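Bifunctional cytochrome P450/NADPH--P450 reductase (Deinococcus aerius, PDB 7F3H) probably catalyses NADPH-dependent hydroxylation of organic substrates at a heme iron, as a self-sufficient cytochrome P450 joined to its own reductase. Local coordinates at residues 63-66 against 70-73; 111-116 against 307-312; 163-168 against 174-179; 364-369 against 373-378. All coordinates share one frame; numbering follows the deposited sequence.

Interaction 1: residues 63-66 against 70-73; sequences AELT and RFQK. With HEM (protoporphyrin IX containing Fe), chain E.
The short connection from helix 59-65 to strand 71-72, the edge strand of the cytochrome P450 beta sheet, is closed where Leu65 and Glu64 meet Phe71 and Arg70. Leu65 CD2 sits over the middle of the Phe71 ring, a CH-pi contact with the methyl 3.7 Å from the ring centroid. The ring also lies against the backbone carbonyls of Glu64 and Leu65, with Phe71 CD1 3.5 Å from Glu64 O and Phe71 CB 3.4 Å from Leu65 O. With an alanine in place of Phe71, Leu65 CD2 would probably lose the face it rests on, leaving a gap between helix and strand. Beside this apolar contact runs a salt bridge: Arg70 NH1 gives Glu64 OE2 a bond of 2.9 Å (N-H...O 157°), lying in the guanidinium plane and using the anti lone pair of the oxygen, while NH2 adds a weak one. The bend at Arg70 chi3 (64°) folds the guanidinium back toward the helix. Each charged group has a further partner: Arg70 NE pairs with Glu343, and Glu64 OE1 takes the N-H of Gly346, so strand 343-345 and Gly346 just after it take a second hold on the pair. A water donates to Leu65 O at 2.6 Å and to Phe71 O at 2.7 Å, linking the two backbones. Next after Gln72, the extended Lys73 donates a hydrogen bond of 3.2 Å from NZ to heme O1D, a propionate oxygen, and makes another with Phe91 O. The contact thus belongs to the beta-sheet side of the P450 fold, and through Lys73 its strand segment reaches the heme pocket.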
# COMPACT_ATOMS: atom_id res chain seq x y z
N ALA A 63 -10.09 -18.43 1.47
CA ALA A 63 -9.32 -19.42 0.71
C ALA A 63 -10.02 -19.75 -0.61
O ALA A 63 -9.39 -19.80 -1.68
CB ALA A 63 -9.12 -20.69 1.53
N GLU A 64 -11.33 -19.93 -0.56
CA GLU A 64 -12.06 -20.20 -1.80
C GLU A 64 -11.97 -19.02 -2.77
O GLU A 64 -11.68 -19.22 -3.96
CB GLU A 64 -13.52 -20.53 -1.48
CG GLU A 64 -13.66 -21.79 -0.66
CD GLU A 64 -15.05 -22.36 -0.75
OE1 GLU A 64 -15.84 -22.15 0.20
OE2 GLU A 64 -15.34 -23.03 -1.77
N LEU A 65 -12.16 -17.79 -2.27
CA LEU A 65 -12.14 -16.58 -3.10
C LEU A 65 -10.77 -16.26 -3.66
O LEU A 65 -10.66 -15.45 -4.59
CB LEU A 65 -12.60 -15.37 -2.28
CG LEU A 65 -14.04 -15.44 -1.85
CD1 LEU A 65 -14.22 -14.50 -0.69
CD2 LEU A 65 -14.96 -15.07 -3.03
N THR A 66 -9.73 -16.87 -3.09
CA THR A 66 -8.32 -16.79 -3.45
C THR A 66 -7.92 -17.79 -4.52
O THR A 66 -6.84 -17.66 -5.11
CB THR A 66 -7.46 -16.97 -2.17
OG1 THR A 66 -7.56 -15.83 -1.28
CG2 THR A 66 -6.02 -17.49 -2.38
N ARG A 70 -11.31 -19.82 -9.80
CA ARG A 70 -12.71 -19.52 -9.49
C ARG A 70 -13.01 -18.03 -9.41
O ARG A 70 -14.11 -17.59 -9.78
CB ARG A 70 -13.10 -20.20 -8.18
CG ARG A 70 -12.80 -21.68 -8.22
CD ARG A 70 -13.00 -22.35 -6.87
NE ARG A 70 -14.39 -22.28 -6.45
CZ ARG A 70 -14.82 -22.58 -5.22
NH1 ARG A 70 -13.95 -22.98 -4.30
NH2 ARG A 70 -16.11 -22.46 -4.93
N PHE A 71 -12.07 -17.24 -8.88
CA PHE A 71 -12.26 -15.81 -8.80
C PHE A 71 -10.96 -15.15 -9.23
O PHE A 71 -9.88 -15.69 -9.01
CB PHE A 71 -12.65 -15.38 -7.40
CG PHE A 71 -13.79 -16.17 -6.82
CD1 PHE A 71 -13.57 -17.41 -6.22
CD2 PHE A 71 -15.08 -15.66 -6.85
CE1 PHE A 71 -14.61 -18.14 -5.68
CE2 PHE A 71 -16.13 -16.38 -6.30
CZ PHE A 71 -15.90 -17.62 -5.70
N GLN A 72 -11.08 -13.99 -9.89
CA GLN A 72 -9.89 -13.23 -10.27
C GLN A 72 -10.17 -11.75 -10.16
O GLN A 72 -11.31 -11.31 -10.26
CB GLN A 72 -9.43 -13.55 -11.71
CG GLN A 72 -8.84 -14.92 -11.85
CD GLN A 72 -8.21 -15.20 -13.20
OE1 GLN A 72 -7.98 -14.30 -14.03
NE2 GLN A 72 -7.91 -16.47 -13.42
N LYS A 73 -9.06 -11.00 -9.97
CA LYS A 73 -9.09 -9.54 -10.06
C LYS A 73 -9.50 -9.12 -11.46
O LYS A 73 -8.99 -9.62 -12.47
CB LYS A 73 -7.74 -8.93 -9.74
CG LYS A 73 -7.69 -7.45 -10.07
CD LYS A 73 -6.41 -6.81 -9.57
CE LYS A 73 -6.15 -5.43 -10.23
NZ LYS A 73 -5.02 -4.76 -9.52
CHA HEM E . -0.40 -4.72 -6.09
CHB HEM E . 3.57 -1.99 -6.72
CHC HEM E . 3.79 -1.25 -1.90
CHD HEM E . -0.33 -3.74 -1.32
C1A HEM E . 0.65 -4.06 -6.67
C2A HEM E . 0.91 -3.97 -8.09
C3A HEM E . 2.02 -3.25 -8.28
C4A HEM E . 2.47 -2.78 -6.98
CMA HEM E . 2.68 -2.91 -9.65
CAA HEM E . 0.08 -4.70 -9.16
CBA HEM E . 0.76 -6.05 -9.42
CGA HEM E . 0.08 -6.85 -10.52
O1A HEM E . 0.83 -7.36 -11.40
O2A HEM E . -1.18 -6.91 -10.65
C1B HEM E . 4.01 -1.58 -5.47
C2B HEM E . 5.21 -0.80 -5.19
C3B HEM E . 5.28 -0.65 -3.86
C4B HEM E . 4.11 -1.25 -3.27
CMB HEM E . 6.22 -0.35 -6.27
CAB HEM E . 6.28 0.14 -2.99
CBB HEM E . 7.25 0.94 -3.46
C1C HEM E . 2.69 -1.85 -1.31
C2C HEM E . 2.38 -1.91 0.12
C3C HEM E . 1.22 -2.60 0.21
C4C HEM E . 0.80 -3.00 -1.09
CMC HEM E . 3.22 -1.27 1.26
CAC HEM E . 0.38 -3.01 1.42
CBC HEM E . 0.75 -2.73 2.66
C1D HEM E . -0.72 -4.22 -2.56
C2D HEM E . -1.93 -4.98 -2.84
C3D HEM E . -1.92 -5.24 -4.15
C4D HEM E . -0.74 -4.65 -4.76
CMD HEM E . -3.02 -5.43 -1.83
CAD HEM E . -3.01 -6.01 -4.87
CBD HEM E . -4.01 -4.95 -5.24
CGD HEM E . -5.24 -5.55 -5.84
O1D HEM E . -5.95 -4.75 -6.50
O2D HEM E . -5.50 -6.79 -5.67
NA HEM E . 1.60 -3.29 -6.03
NB HEM E . 3.37 -1.85 -4.29
NC HEM E . 1.69 -2.51 -2.02
ND HEM E . -0.02 -4.04 -3.75
FE HEM E . 1.68 -3.05 -4.00
O HOH W 1 -8.99 -14.99 -6.56

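Interaction 2: residues 111-116 against 307-312; sequences FSQRAM and PTYDTV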
# COMPACT_ATOMS: atom_id res chain seq x y z
N PHE A 111 12.24 -6.91 -8.93
CA PHE A 111 11.55 -6.65 -7.66
C PHE A 111 11.76 -7.77 -6.64
O PHE A 111 11.10 -7.77 -5.58
CB PHE A 111 10.05 -6.45 -7.90
CG PHE A 111 9.69 -5.09 -8.43
CD1 PHE A 111 9.22 -4.95 -9.73
CD2 PHE A 111 9.76 -3.97 -7.61
CE1 PHE A 111 8.87 -3.71 -10.23
CE2 PHE A 111 9.42 -2.70 -8.11
CZ PHE A 111 8.96 -2.57 -9.41
N SER A 112 12.60 -8.74 -6.96
CA SER A 112 12.89 -9.84 -6.06
C SER A 112 13.80 -9.37 -4.96
O SER A 112 14.45 -8.34 -5.07
CB SER A 112 13.57 -10.98 -6.81
OG SER A 112 14.83 -10.56 -7.32
N GLN A 113 13.87 -10.18 -3.90
CA GLN A 113 14.78 -9.88 -2.80
C GLN A 113 16.22 -9.70 -3.28
O GLN A 113 16.88 -8.73 -2.88
CB GLN A 113 14.67 -10.96 -1.72
CG GLN A 113 15.25 -10.55 -0.37
CD GLN A 113 14.61 -9.28 0.20
OE1 GLN A 113 13.38 -9.16 0.31
NE2 GLN A 113 15.45 -8.32 0.55
N ARG A 114 16.76 -10.62 -4.11
CA ARG A 114 18.18 -10.44 -4.46
C ARG A 114 18.40 -9.14 -5.25
O ARG A 114 19.53 -8.66 -5.34
CB ARG A 114 18.86 -11.67 -5.11
CG ARG A 114 18.51 -11.94 -6.50
CD ARG A 114 17.28 -12.69 -6.50
NE ARG A 114 16.82 -13.24 -7.79
CZ ARG A 114 15.67 -13.88 -7.96
NH1 ARG A 114 15.36 -14.36 -9.17
NH2 ARG A 114 14.93 -14.24 -6.90
N ALA A 115 17.34 -8.55 -5.81
CA ALA A 115 17.50 -7.26 -6.51
C ALA A 115 17.56 -6.06 -5.57
O ALA A 115 18.00 -4.97 -5.98
CB ALA A 115 16.36 -7.07 -7.52
N MET A 116 17.20 -6.23 -4.29
CA MET A 116 16.99 -5.08 -3.42
C MET A 116 18.29 -4.38 -3.09
O MET A 116 18.32 -3.14 -2.95
CB MET A 116 16.27 -5.55 -2.16
CG MET A 116 14.79 -5.86 -2.42
SD MET A 116 13.74 -4.46 -2.88
CE MET A 116 13.16 -4.88 -4.53
N PRO A 307 24.11 2.17 7.98
CA PRO A 307 23.83 0.77 7.65
C PRO A 307 24.16 0.48 6.19
O PRO A 307 24.33 1.38 5.36
CB PRO A 307 22.32 0.63 7.91
CG PRO A 307 21.75 2.03 7.78
CD PRO A 307 22.88 2.97 8.20
N THR A 308 24.36 -0.82 5.93
CA THR A 308 24.35 -1.42 4.60
C THR A 308 23.05 -2.21 4.42
O THR A 308 22.22 -2.30 5.34
CB THR A 308 25.51 -2.39 4.38
OG1 THR A 308 25.32 -3.52 5.23
CG2 THR A 308 26.87 -1.73 4.63
N TYR A 309 22.85 -2.73 3.20
CA TYR A 309 21.76 -3.67 2.97
C TYR A 309 21.87 -4.88 3.89
O TYR A 309 20.85 -5.44 4.32
CB TYR A 309 21.71 -4.07 1.50
CG TYR A 309 20.75 -5.18 1.18
CD1 TYR A 309 19.38 -4.95 1.10
CD2 TYR A 309 21.22 -6.48 0.94
CE1 TYR A 309 18.49 -5.98 0.78
CE2 TYR A 309 20.33 -7.51 0.62
CZ TYR A 309 18.97 -7.25 0.55
OH TYR A 309 18.12 -8.27 0.25
N ASP A 310 23.10 -5.31 4.17
CA ASP A 310 23.30 -6.41 5.11
C ASP A 310 22.73 -6.06 6.47
O ASP A 310 22.11 -6.91 7.14
CB ASP A 310 24.79 -6.75 5.23
CG ASP A 310 25.02 -8.17 5.72
OD1 ASP A 310 24.51 -9.09 5.02
OD2 ASP A 310 25.66 -8.37 6.79
N THR A 311 22.96 -4.84 6.93
CA THR A 311 22.37 -4.44 8.20
C THR A 311 20.88 -4.68 8.19
O THR A 311 20.33 -5.32 9.09
CB THR A 311 22.68 -2.98 8.50
OG1 THR A 311 24.07 -2.75 8.30
CG2 THR A 311 22.30 -2.67 9.96
N VAL A 312 20.21 -4.21 7.13
CA VAL A 312 18.76 -4.36 7.05
C VAL A 312 18.37 -5.83 7.12
O VAL A 312 17.41 -6.19 7.82
CB VAL A 312 18.22 -3.70 5.76
CG1 VAL A 312 16.72 -3.98 5.65
CG2 VAL A 312 18.50 -2.20 5.78
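The backbones of 111-116 and 307-312 stay well apart, their nearest CA atoms, those of Met116 and Tyr309, being 8.1 Å from each other, and the Tyr309 side chain covers most of the distance. Tyr309, its CG swung to the far side from its own N (chi1 171°), reaches across to the start of helix 113-137. There its phenol oxygen accepts from Gln113 NE2 at 2.7 Å with a nearly straight bond (166°). The amide and the ring are close to coplanar, 13° apart; NE2 comes in at the ring edge, and the tyrosine OH lies in the plane of the amide. A bend at chi2 turns the glutamine end toward the phenol. Met116 adds an apolar touch with its base, CB lying 3.7 Å from Tyr309 CE1, whereas its thioether turns away. In P450 terms this joins the beginning of helix D to the short J' helix before helix K. That short helix, 309-313, opens with a capping box: Thr311 N donates to Thr308 OG1 at 3.2 Å, and Thr308 N to Thr311 OG1 at 3.1 Å. A phenylalanine in place of Tyr309 would probably keep the touch on Met116 but leave Gln113 NE2 without this acceptor. Further along helix 113-137, Lys117 and Phe120 also touch the tyrosine, while Gln113 leans on Gln409 and Met116 on Thr413, both of helix 408-425.

Interaction 3: residues 163-168 against 174-179; sequences YRFRSF and HPFLQA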
# COMPACT_ATOMS: atom_id res chain seq x y z
N TYR A 163 14.94 10.06 -10.94
CA TYR A 163 14.66 11.48 -10.83
C TYR A 163 14.47 11.86 -9.35
O TYR A 163 13.85 11.12 -8.56
CB TYR A 163 13.52 11.83 -11.81
CG TYR A 163 13.00 13.23 -11.86
CD1 TYR A 163 13.62 14.24 -11.16
CD2 TYR A 163 12.32 13.64 -13.03
CE1 TYR A 163 13.25 15.55 -11.31
CE2 TYR A 163 11.99 14.97 -13.25
CZ TYR A 163 12.46 15.92 -12.39
OH TYR A 163 12.16 17.25 -12.55
N ARG A 164 15.14 12.96 -8.98
CA ARG A 164 15.28 13.46 -7.61
C ARG A 164 14.36 14.66 -7.44
O ARG A 164 14.73 15.79 -7.77
CB ARG A 164 16.73 13.88 -7.37
CG ARG A 164 17.70 12.73 -7.19
CD ARG A 164 19.07 13.26 -6.72
NE ARG A 164 19.96 12.20 -6.24
CZ ARG A 164 20.53 11.26 -7.00
NH1 ARG A 164 20.30 11.21 -8.31
NH2 ARG A 164 21.32 10.35 -6.45
N PHE A 165 13.20 14.44 -6.82
CA PHE A 165 12.24 15.51 -6.53
C PHE A 165 12.62 16.33 -5.32
O PHE A 165 12.03 17.41 -5.11
CB PHE A 165 10.85 14.91 -6.35
CG PHE A 165 10.24 14.45 -7.63
CD1 PHE A 165 9.87 15.37 -8.60
CD2 PHE A 165 10.06 13.11 -7.89
CE1 PHE A 165 9.31 14.96 -9.80
CE2 PHE A 165 9.50 12.68 -9.08
CZ PHE A 165 9.13 13.61 -10.05
N ARG A 166 13.58 15.85 -4.53
CA ARG A 166 14.12 16.58 -3.38
C ARG A 166 13.02 17.15 -2.49
O ARG A 166 13.02 18.33 -2.14
CB ARG A 166 15.05 17.69 -3.87
CG ARG A 166 16.08 17.18 -4.88
CD ARG A 166 17.25 18.14 -5.01
NE ARG A 166 17.93 17.89 -6.27
CZ ARG A 166 19.06 17.21 -6.39
NH1 ARG A 166 19.67 16.72 -5.31
NH2 ARG A 166 19.57 17.03 -7.60
N SER A 167 12.09 16.27 -2.09
CA SER A 167 10.91 16.72 -1.35
C SER A 167 11.22 17.19 0.08
O SER A 167 10.32 17.76 0.71
CB SER A 167 9.87 15.60 -1.30
OG SER A 167 9.42 15.30 -2.61
N PHE A 168 12.41 16.92 0.63
CA PHE A 168 12.77 17.38 1.98
C PHE A 168 13.54 18.69 1.99
O PHE A 168 13.83 19.21 3.07
CB PHE A 168 13.58 16.30 2.72
CG PHE A 168 12.81 15.01 2.94
CD1 PHE A 168 11.77 14.96 3.86
CD2 PHE A 168 13.10 13.87 2.20
CE1 PHE A 168 11.04 13.77 4.05
CE2 PHE A 168 12.37 12.68 2.38
CZ PHE A 168 11.34 12.63 3.31
N HIS A 174 7.25 19.36 -5.53
CA HIS A 174 7.45 19.57 -6.97
C HIS A 174 6.11 19.50 -7.71
O HIS A 174 5.24 18.68 -7.35
CB HIS A 174 8.39 18.49 -7.54
CG HIS A 174 8.80 18.69 -8.96
ND1 HIS A 174 7.91 18.62 -10.02
CD2 HIS A 174 10.02 18.87 -9.52
CE1 HIS A 174 8.57 18.77 -11.16
NE2 HIS A 174 9.85 18.92 -10.88
N PRO A 175 5.90 20.34 -8.74
CA PRO A 175 4.62 20.32 -9.49
C PRO A 175 4.18 18.95 -9.96
O PRO A 175 2.98 18.66 -9.91
CB PRO A 175 4.93 21.24 -10.69
CG PRO A 175 5.84 22.26 -10.12
CD PRO A 175 6.76 21.45 -9.19
N PHE A 176 5.10 18.12 -10.46
CA PHE A 176 4.74 16.75 -10.87
C PHE A 176 4.02 16.01 -9.74
O PHE A 176 2.98 15.37 -9.97
CB PHE A 176 5.98 16.00 -11.35
CG PHE A 176 5.73 14.54 -11.72
CD1 PHE A 176 5.81 13.53 -10.76
CD2 PHE A 176 5.46 14.18 -13.04
CE1 PHE A 176 5.60 12.20 -11.11
CE2 PHE A 176 5.25 12.84 -13.38
CZ PHE A 176 5.32 11.87 -12.42
N LEU A 177 4.49 16.15 -8.50
CA LEU A 177 3.86 15.46 -7.38
C LEU A 177 2.57 16.13 -6.94
O LEU A 177 1.65 15.45 -6.47
CB LEU A 177 4.85 15.34 -6.22
CG LEU A 177 6.15 14.60 -6.60
CD1 LEU A 177 7.13 14.65 -5.46
CD2 LEU A 177 5.86 13.16 -7.02
N GLN A 178 2.46 17.46 -7.10
CA GLN A 178 1.19 18.12 -6.83
C GLN A 178 0.12 17.67 -7.82
O GLN A 178 -1.04 17.43 -7.44
CB GLN A 178 1.36 19.64 -6.86
CG GLN A 178 2.02 20.23 -5.62
CD GLN A 178 2.50 21.67 -5.81
OE1 GLN A 178 2.42 22.23 -6.91
NE2 GLN A 178 3.02 22.26 -4.75
N ALA A 179 0.51 17.52 -9.09
CA ALA A 179 -0.40 16.99 -10.10
C ALA A 179 -0.80 15.55 -9.77
O ALA A 179 -1.99 15.19 -9.86
CB ALA A 179 0.27 17.08 -11.48
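The Phe165 ring lies between two side chains: Leu177 covers one face, with CG 4.2 Å from the ring centroid, and Tyr163 of its own segment lies over the opposite face, displaced toward the rim. At its edge is His174. The two rings make an edge-to-face (T-shaped) pair, planes 79° apart, in which the Phe165 edge points at the imidazole face and CD1 comes within 3.5 Å of His174 CG. Phe176 lies almost parallel to Phe165 but is displaced so far that little of one ring faces the other; they meet mainly through Phe165 CZ and Phe176 CD1, 3.4 Å apart. This aromatic cluster of Tyr163, Phe165, His174 and Phe176 packs the connection between helices E and F of the P450 fold against the first turn of helix 175-190. His174, the N-cap of that helix, has CG anti to the backbone N (chi1 -173°), which brings the imidazole to the Phe165 edge; ND1 accepts from Phe176 N at 2.9 Å, in the imidazole plane, which fixes how the ring is rotated. His174 NE2 gives Tyr163 OH a weak, bent bond of 3.3 Å (128°). Leu177 CD1 lies 3.8 Å from Phe165 CG and also touches Ser167 OG, which is hydrogen-bonded to Asp154 on helix 144-161. From the side of helix 199-227, Met215, Leu218 and Val219 pack on Phe176.

Interaction 4: residues 364-369 against 373-378; sequences LHRHPA and NPDEFD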
# COMPACT_ATOMS: atom_id res chain seq x y z
N LEU A 364 -10.62 -10.09 8.33
CA LEU A 364 -9.86 -11.32 8.09
C LEU A 364 -8.59 -11.38 8.93
O LEU A 364 -8.25 -12.42 9.52
CB LEU A 364 -9.53 -11.43 6.60
CG LEU A 364 -8.54 -12.52 6.18
CD1 LEU A 364 -9.12 -13.92 6.32
CD2 LEU A 364 -8.12 -12.27 4.79
N HIS A 365 -7.85 -10.27 8.97
CA HIS A 365 -6.60 -10.20 9.70
C HIS A 365 -6.80 -10.32 11.20
O HIS A 365 -5.81 -10.45 11.94
CB HIS A 365 -5.91 -8.90 9.34
CG HIS A 365 -5.14 -8.97 8.06
ND1 HIS A 365 -4.31 -7.95 7.63
CD2 HIS A 365 -5.04 -9.95 7.13
CE1 HIS A 365 -3.74 -8.30 6.49
NE2 HIS A 365 -4.16 -9.51 6.17
N ARG A 366 -8.05 -10.21 11.66
CA ARG A 366 -8.42 -10.31 13.06
C ARG A 366 -9.45 -11.41 13.33
O ARG A 366 -10.17 -11.34 14.33
CB ARG A 366 -8.98 -8.97 13.51
CG ARG A 366 -7.98 -7.88 13.57
CD ARG A 366 -8.68 -6.69 14.12
NE ARG A 366 -7.94 -5.48 13.85
CZ ARG A 366 -7.55 -4.64 14.80
NH1 ARG A 366 -7.85 -4.91 16.05
NH2 ARG A 366 -6.86 -3.54 14.48
N HIS A 367 -9.57 -12.39 12.46
CA HIS A 367 -10.61 -13.40 12.66
C HIS A 367 -10.24 -14.33 13.81
O HIS A 367 -9.17 -14.93 13.78
CB HIS A 367 -10.83 -14.22 11.39
CG HIS A 367 -12.16 -14.91 11.36
ND1 HIS A 367 -12.51 -15.87 12.28
CD2 HIS A 367 -13.25 -14.73 10.57
CE1 HIS A 367 -13.73 -16.30 12.03
NE2 HIS A 367 -14.21 -15.61 11.01
N PRO A 368 -11.10 -14.48 14.82
CA PRO A 368 -10.71 -15.32 15.99
C PRO A 368 -10.40 -16.76 15.64
O PRO A 368 -9.59 -17.38 16.34
CB PRO A 368 -11.93 -15.25 16.93
CG PRO A 368 -13.02 -14.51 16.17
CD PRO A 368 -12.40 -13.81 14.99
N ALA A 369 -11.02 -17.33 14.60
CA ALA A 369 -10.69 -18.70 14.22
C ALA A 369 -9.26 -18.85 13.70
O ALA A 369 -8.76 -19.98 13.60
CB ALA A 369 -11.70 -19.19 13.17
N ASN A 373 -6.20 -14.26 20.34
CA ASN A 373 -6.25 -12.89 20.84
C ASN A 373 -6.10 -11.91 19.68
O ASN A 373 -5.09 -11.15 19.64
CB ASN A 373 -5.21 -12.64 21.92
CG ASN A 373 -5.42 -13.52 23.11
OD1 ASN A 373 -6.54 -13.69 23.57
ND2 ASN A 373 -4.33 -14.10 23.61
N PRO A 374 -7.03 -11.86 18.75
CA PRO A 374 -6.81 -11.10 17.52
C PRO A 374 -6.62 -9.61 17.74
O PRO A 374 -5.96 -8.96 16.91
CB PRO A 374 -8.08 -11.37 16.71
CG PRO A 374 -9.13 -11.64 17.77
CD PRO A 374 -8.39 -12.42 18.83
N ASP A 375 -7.16 -9.03 18.82
CA ASP A 375 -7.05 -7.58 18.98
C ASP A 375 -5.77 -7.18 19.71
O ASP A 375 -5.59 -6.00 20.02
CB ASP A 375 -8.28 -7.00 19.69
CG ASP A 375 -9.58 -7.24 18.92
OD1 ASP A 375 -9.64 -7.09 17.68
OD2 ASP A 375 -10.57 -7.59 19.60
N GLU A 376 -4.86 -8.12 19.93
CA GLU A 376 -3.62 -7.88 20.67
C GLU A 376 -2.44 -7.72 19.70
O GLU A 376 -2.25 -8.56 18.80
CB GLU A 376 -3.38 -9.03 21.64
CG GLU A 376 -2.24 -8.87 22.63
CD GLU A 376 -2.34 -9.90 23.78
OE1 GLU A 376 -3.45 -10.06 24.34
OE2 GLU A 376 -1.31 -10.57 24.07
N PHE A 377 -1.67 -6.64 19.86
CA PHE A 377 -0.47 -6.42 19.07
C PHE A 377 0.65 -7.30 19.63
O PHE A 377 1.07 -7.12 20.77
CB PHE A 377 -0.07 -4.95 19.06
CG PHE A 377 1.03 -4.60 18.06
CD1 PHE A 377 2.37 -4.71 18.40
CD2 PHE A 377 0.72 -4.14 16.79
CE1 PHE A 377 3.37 -4.39 17.49
CE2 PHE A 377 1.73 -3.81 15.87
CZ PHE A 377 3.04 -3.93 16.21
N ASP A 378 1.13 -8.24 18.82
CA ASP A 378 2.09 -9.23 19.29
C ASP A 378 3.03 -9.58 18.14
O ASP A 378 2.62 -10.25 17.19
CB ASP A 378 1.33 -10.46 19.83
CG ASP A 378 2.24 -11.53 20.46
OD1 ASP A 378 3.49 -11.40 20.41
OD2 ASP A 378 1.68 -12.51 21.01
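With its CG set away from the carbonyl carbon (chi1 -68°) and the chain stretched straight as far as NE, Arg366 runs past Pro374 to Asp375, whose CG is likewise anti to the carbonyl carbon. The contact lies where the P450 chain leaves the short K' helix, 361-365, and enters the meander, the winding segment ahead of the heme-binding loop. Arg366 NH1 donates to Asp375 OD1 at 3.3 Å (N-H...O 154°), a rather long salt bridge. The oxygen sits at the guanidinium edge, in its plane, but the donor reaches OD1 on the anti side and from out of the carboxylate plane, the two planes being 46° apart. OD1 has a stronger partner in Arg37, so two arginines share one carboxylate oxygen, while the Arg366 guanidinium also makes a cation-pi contact with Phe328. Nearer the backbone, Pro374 packs on the chain of Arg366, the two CB atoms 4.1 Å apart. Asn373 to Glu376 form a type I beta turn, closed by Glu376 N to Asn373 O at 3.1 Å, and this presents Pro374 and Asp375 together. Pro374 O bonds to Arg327 and Asp378 N to Glu324, the arginine and glutamate of the ExxR motif on helix K. The closest approach between the two segments is that of Pro374 CB to Arg366 O, 3.2 Å.

Taken from the N terminus, the four contacts illustrate how one fold combines short closures with a long one. Interaction 1 closes a loop of three residues between helix 59-65 and strand 71-72. Interaction 2 then spans 190 residues, mostly helical, bringing the start of helix 113-137 to the short helix 309-313; within that span lies interaction 3, a local closure of the link from helix 144-161 to helix 175-190. Interaction 4 follows in series, closing three residues after helix 361-365. No two cross or touch. Interactions 1 and 4 come closest, nearest atoms about 7 Å apart, and Leu364 packs on Val62 of helix 59-65. Interaction 3 lies across the chain's centre from both.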